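PDB 5ZH8: protein FmtA from Staphylococcus aureus, which hydrolyses the esters that hold D-alanine on wall and lipoteichoic acids, and affects methicillin resistance, autolysis and cell wall structure. Local coordinates for residues E49-L52 with V53-K57; Y106-Q109 with D110-K113. One frame throughout, in Å; residues are numbered along the deposited sequence.

Contact 1. Residues E49-L52 with V53-K57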
loop_
_atom_site.group_PDB
_atom_site.type_symbol
_atom_site.label_atom_id
_atom_site.label_comp_id
_atom_site.label_asym_id
_atom_site.label_seq_id
_atom_site.Cartn_x
_atom_site.Cartn_y
_atom_site.Cartn_z
ATOM N N GLU A 49 10.985 28.713 0.497
ATOM C CA GLU A 49 12.404 28.452 0.282
ATOM C C GLU A 49 13.239 29.683 0.613
ATOM O O GLU A 49 14.315 29.560 1.193
ATOM C CB GLU A 49 12.673 28.000 -1.158
ATOM C CG GLU A 49 12.049 26.665 -1.542
ATOM C CD GLU A 49 11.856 26.521 -3.044
ATOM O OE1 GLU A 49 11.864 27.556 -3.764
ATOM O OE2 GLU A 49 11.707 25.364 -3.503
ATOM N N LYS A 50 12.726 30.850 0.307
ATOM C CA LYS A 50 13.433 32.049 0.650
ATOM C C LYS A 50 13.754 31.976 2.102
ATOM O O LYS A 50 14.898 32.053 2.469
ATOM C CB LYS A 50 12.547 33.255 0.433
ATOM C CG LYS A 50 13.028 34.241 -0.603
ATOM C CD LYS A 50 11.939 34.483 -1.626
ATOM C CE LYS A 50 11.765 35.954 -1.919
ATOM N NZ LYS A 50 10.965 36.151 -3.154
ATOM N N TYR A 51 12.729 31.804 2.933
ATOM C CA TYR A 51 12.911 31.783 4.379
ATOM C C TYR A 51 13.900 30.708 4.826
ATOM O O TYR A 51 14.795 30.976 5.626
ATOM C CB TYR A 51 11.579 31.569 5.102
ATOM C CG TYR A 51 11.782 31.279 6.572
ATOM C CD1 TYR A 51 12.126 32.295 7.450
ATOM C CD2 TYR A 51 11.683 29.979 7.076
ATOM C CE1 TYR A 51 12.337 32.039 8.794
ATOM C CE2 TYR A 51 11.897 29.720 8.421
ATOM C CZ TYR A 51 12.225 30.757 9.271
ATOM O OH TYR A 51 12.458 30.522 10.601
ATOM N N LEU A 52 13.723 29.493 4.316
ATOM C CA LEU A 52 14.530 28.347 4.737
ATOM C C LEU A 52 15.995 28.460 4.334
ATOM O O LEU A 52 16.882 28.105 5.111
ATOM C CB LEU A 52 13.950 27.056 4.166
ATOM C CG LEU A 52 12.573 26.692 4.708
ATOM C CD1 LEU A 52 11.905 25.684 3.797
ATOM C CD2 LEU A 52 12.677 26.166 6.129
ATOM N N VAL A 53 16.246 28.943 3.122
ATOM C CA VAL A 53 17.619 29.124 2.643
ATOM C C VAL A 53 18.365 30.082 3.568
ATOM O O VAL A 53 19.486 29.793 3.984
ATOM C CB VAL A 53 17.677 29.634 1.177
ATOM C CG1 VAL A 53 19.087 30.076 0.794
ATOM C CG2 VAL A 53 17.183 28.563 0.211
ATOM N N ASP A 54 17.729 31.202 3.904
ATOM C CA ASP A 54 18.352 32.218 4.749
ATOM C C ASP A 54 18.540 31.712 6.175
ATOM O O ASP A 54 19.551 31.999 6.823
ATOM C CB ASP A 54 17.522 33.499 4.762
ATOM C CG ASP A 54 18.158 34.581 5.596
ATOM O OD1 ASP A 54 19.159 35.177 5.142
ATOM O OD2 ASP A 54 17.671 34.822 6.719
ATOM N N ARG A 55 17.555 30.961 6.647
ATOM C CA ARG A 55 17.602 30.340 7.962
ATOM C C ARG A 55 18.780 29.372 8.092
ATOM O O ARG A 55 19.425 29.315 9.139
ATOM C CB ARG A 55 16.287 29.596 8.215
ATOM C CG ARG A 55 16.155 28.992 9.603
ATOM C CD ARG A 55 15.147 27.863 9.609
ATOM N NE ARG A 55 15.269 27.032 10.801
ATOM C CZ ARG A 55 14.823 27.355 12.009
ATOM N NH1 ARG A 55 14.192 28.507 12.228
ATOM N NH2 ARG A 55 15.013 26.500 13.008
ATOM N N ASN A 56 19.057 28.620 7.028
ATOM C CA ASN A 56 20.068 27.566 7.067
ATOM C C ASN A 56 21.385 27.957 6.384
ATOM O O ASN A 56 22.105 27.089 5.898
ATOM C CB ASN A 56 19.499 26.288 6.432
ATOM C CG ASN A 56 18.340 25.699 7.231
ATOM O OD1 ASN A 56 18.398 25.609 8.456
ATOM N ND2 ASN A 56 17.289 25.285 6.537
ATOM N N LYS A 57 21.722 29.246 6.361
ATOM C CA LYS A 57 22.994 29.680 5.760
ATOM C C LYS A 57 24.187 29.220 6.594
ATOM O O LYS A 57 25.130 28.633 6.055
ATOM C CB LYS A 57 23.044 31.196 5.514
ATOM C CG LYS A 57 23.019 32.084 6.749
ATOM C CD LYS A 57 22.719 33.532 6.378
ATOM C CE LYS A 57 22.072 34.308 7.525
ATOM N NZ LYS A 57 23.075 34.803 8.514
#
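Tyr51 and Arg55 sit one turn apart on the last two turns of helix 47-55, an i to i+4 side-chain pair on one face of the helix, and hold each other by both apolar and polar parts. With CG of Tyr51 trans to its own nitrogen (chi1 169°), the ring runs forward along the helix toward Arg55. CB of Arg55 lies over one face of that ring, and the extended chain of Arg55 carries its CD to 3.9 Å from Tyr51 CE2.

The polar part of the pair is a hydrogen bond from Arg55 NH1 to Tyr51 OH, 3.1 Å long and rather bent at 141°. The hydroxyl lies at the edge of the guanidinium, tilted 18° out of its plane. A second grip falls on NH2, which makes a salt bridge with Asp241, while the ring of Tyr236 gives Arg55 a cation-pi partner. Held from several directions, the guanidinium probably has little freedom to rotate.

Backbone bonds carry the helix through the junction. The bond from Val53 N to Glu49 O, 2.8 Å, is nearly straight. The bond from Asp54 N to Lys50 O is longer, at 3.3 Å, and Arg55 N closes on Tyr51 O at 2.9 Å. Last comes Asn56 N to Leu52 O, also 2.9 Å but bent, as Asn56 leaves helical geometry. Its side chain folds back beside this final turn, and ND2 is hydrogen-bonded to Glu253.

Leu52, the buried residue here, turns its side chain into the protein body, against Ala232 and Tyr236. This short helix near the start of the model thus lies on the surface, its Tyr51-Leu52-Arg55 side laid against helix 231-240 and Asn56 tied to the loop after strand 248-250.

Contact 2. Residues Y106-Q109 with D110-K113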
loop_
_atom_site.group_PDB
_atom_site.type_symbol
_atom_site.label_atom_id
_atom_site.label_comp_id
_atom_site.label_asym_id
_atom_site.label_seq_id
_atom_site.Cartn_x
_atom_site.Cartn_y
_atom_site.Cartn_z
ATOM N N TYR A 106 16.014 0.317 12.918
ATOM C CA TYR A 106 16.098 -1.052 12.433
ATOM C C TYR A 106 16.190 -1.049 10.904
ATOM O O TYR A 106 15.504 -0.275 10.230
ATOM C CB TYR A 106 14.862 -1.838 12.858
ATOM C CG TYR A 106 14.623 -1.940 14.352
ATOM C CD1 TYR A 106 13.997 -0.910 15.049
ATOM C CD2 TYR A 106 14.987 -3.088 15.065
ATOM C CE1 TYR A 106 13.762 -1.009 16.417
ATOM C CE2 TYR A 106 14.756 -3.196 16.432
ATOM C CZ TYR A 106 14.139 -2.162 17.100
ATOM O OH TYR A 106 13.894 -2.264 18.441
ATOM N N GLY A 107 17.017 -1.930 10.349
ATOM C CA GLY A 107 17.191 -1.996 8.899
ATOM C C GLY A 107 17.838 -0.743 8.318
ATOM O O GLY A 107 18.598 -0.055 9.002
ATOM N N TYR A 108 17.513 -0.434 7.064
ATOM C CA TYR A 108 18.222 0.598 6.308
ATOM C C TYR A 108 17.420 1.864 6.028
ATOM O O TYR A 108 16.245 1.812 5.665
ATOM C CB TYR A 108 18.718 0.011 4.987
ATOM C CG TYR A 108 19.772 -1.048 5.188
ATOM C CD1 TYR A 108 19.420 -2.383 5.391
ATOM C CD2 TYR A 108 21.121 -0.717 5.204
ATOM C CE1 TYR A 108 20.387 -3.354 5.577
ATOM C CE2 TYR A 108 22.091 -1.683 5.395
ATOM C CZ TYR A 108 21.720 -2.992 5.578
ATOM O OH TYR A 108 22.693 -3.940 5.768
ATOM N N GLN A 109 18.088 3.001 6.202
ATOM C CA GLN A 109 17.569 4.309 5.796
ATOM C C GLN A 109 17.708 4.476 4.286
ATOM O O GLN A 109 16.804 4.991 3.619
ATOM C CB GLN A 109 18.353 5.407 6.514
ATOM C CG GLN A 109 18.013 6.830 6.101
ATOM C CD GLN A 109 19.018 7.812 6.651
ATOM O OE1 GLN A 109 19.329 7.787 7.842
ATOM N NE2 GLN A 109 19.544 8.670 5.786
ATOM N N ASP A 110 18.861 4.059 3.768
ATOM C CA ASP A 110 19.136 4.059 2.343
ATOM C C ASP A 110 19.732 2.697 1.995
ATOM O O ASP A 110 20.839 2.373 2.427
ATOM C CB ASP A 110 20.112 5.185 1.999
ATOM C CG ASP A 110 20.450 5.254 0.504
ATOM O OD1 ASP A 110 20.254 4.250 -0.218
ATOM O OD2 ASP A 110 20.917 6.320 0.050
ATOM N N PHE A 111 18.983 1.905 1.227
ATOM C CA PHE A 111 19.399 0.548 0.855
ATOM C C PHE A 111 20.502 0.542 -0.186
ATOM O O PHE A 111 21.309 -0.389 -0.232
ATOM C CB PHE A 111 18.211 -0.264 0.322
ATOM C CG PHE A 111 17.419 -0.952 1.393
ATOM C CD1 PHE A 111 17.876 -2.141 1.944
ATOM C CD2 PHE A 111 16.227 -0.421 1.847
ATOM C CE1 PHE A 111 17.162 -2.786 2.934
ATOM C CE2 PHE A 111 15.509 -1.063 2.831
ATOM C CZ PHE A 111 15.974 -2.247 3.375
ATOM N N GLU A 112 20.533 1.580 -1.013
ATOM C CA GLU A 112 21.490 1.660 -2.115
ATOM C C GLU A 112 22.895 2.007 -1.604
ATOM O O GLU A 112 23.894 1.475 -2.100
ATOM C CB GLU A 112 21.025 2.681 -3.157
ATOM C CG GLU A 112 19.818 2.238 -3.978
ATOM C CD GLU A 112 18.500 2.284 -3.213
ATOM O OE1 GLU A 112 18.179 3.336 -2.616
ATOM O OE2 GLU A 112 17.779 1.260 -3.222
ATOM N N LYS A 113 22.953 2.887 -0.604
ATOM C CA LYS A 113 24.211 3.332 -0.007
ATOM C C LYS A 113 24.548 2.581 1.280
ATOM O O LYS A 113 25.580 2.836 1.899
ATOM C CB LYS A 113 24.151 4.842 0.267
ATOM C CG LYS A 113 23.769 5.684 -0.949
ATOM C CD LYS A 113 24.815 5.530 -2.051
ATOM C CE LYS A 113 24.382 6.147 -3.375
ATOM N NZ LYS A 113 23.308 5.360 -4.047
#
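Phe111 turns one ring face to Tyr108, three residues back, and the methylene of the tyrosine sits squarely over it. Tyr108 CB lies 3.7 Å from the ring centroid and 5° off the normal, a CH-pi contact. The tyrosine ring itself is set off to one side: CG is trans to the carbonyl carbon (chi1 -66°), which carries Tyr108 CD1 to 3.4 Å from Phe111 CE1. The two rings are oblique, centroids 5.1 Å apart and planes at 42°. Tyr264 meets Phe111 edge-to-face.

Asp110 directs its carboxylate onward, with CG trans to its own N. Asp110 OD1 then accepts Lys113 N at 3.0 Å, from well above the carboxylate plane, and more weakly Glu112 N at 2.8 Å. This is an Asx motif, which ties the Asp110 carboxylate to the backbone that follows. Gln109 sends its extended chain to Thr121 and Lys258, OE1 bonding to the threonine hydroxyl and NE2 to the carbonyl of Lys258.

Gln109 and Asp110 both face Ile115, a classic beta bulge where the chain turns a corner. The segment is the link between strand 99-106, in the large antiparallel sheet, and the short strand 115-116. Tyr106, at the sheet end, packs on helix 74-85, while Phe111 lies among loop residues Asn89, Leu271 and Val367.

Overall arrangement
Contact 1 comes first along the chain, and contact 2 follows it without interleaving. Their centres are about 29 Å apart, with about 17 Å between nearest atoms, so they do not touch. Both lie well out from the middle of the molecule, 21 and 23 Å from its centre. Contact 1 belongs to a short helix near the beginning of the model, resting on helix 231-240; contact 2 belongs to the connection leaving strand 99-106. The stretch of chain from Tyr251 to Tyr264 touches both: Tyr251 and Glu253 at contact 1, Lys262 and Tyr264 at contact 2.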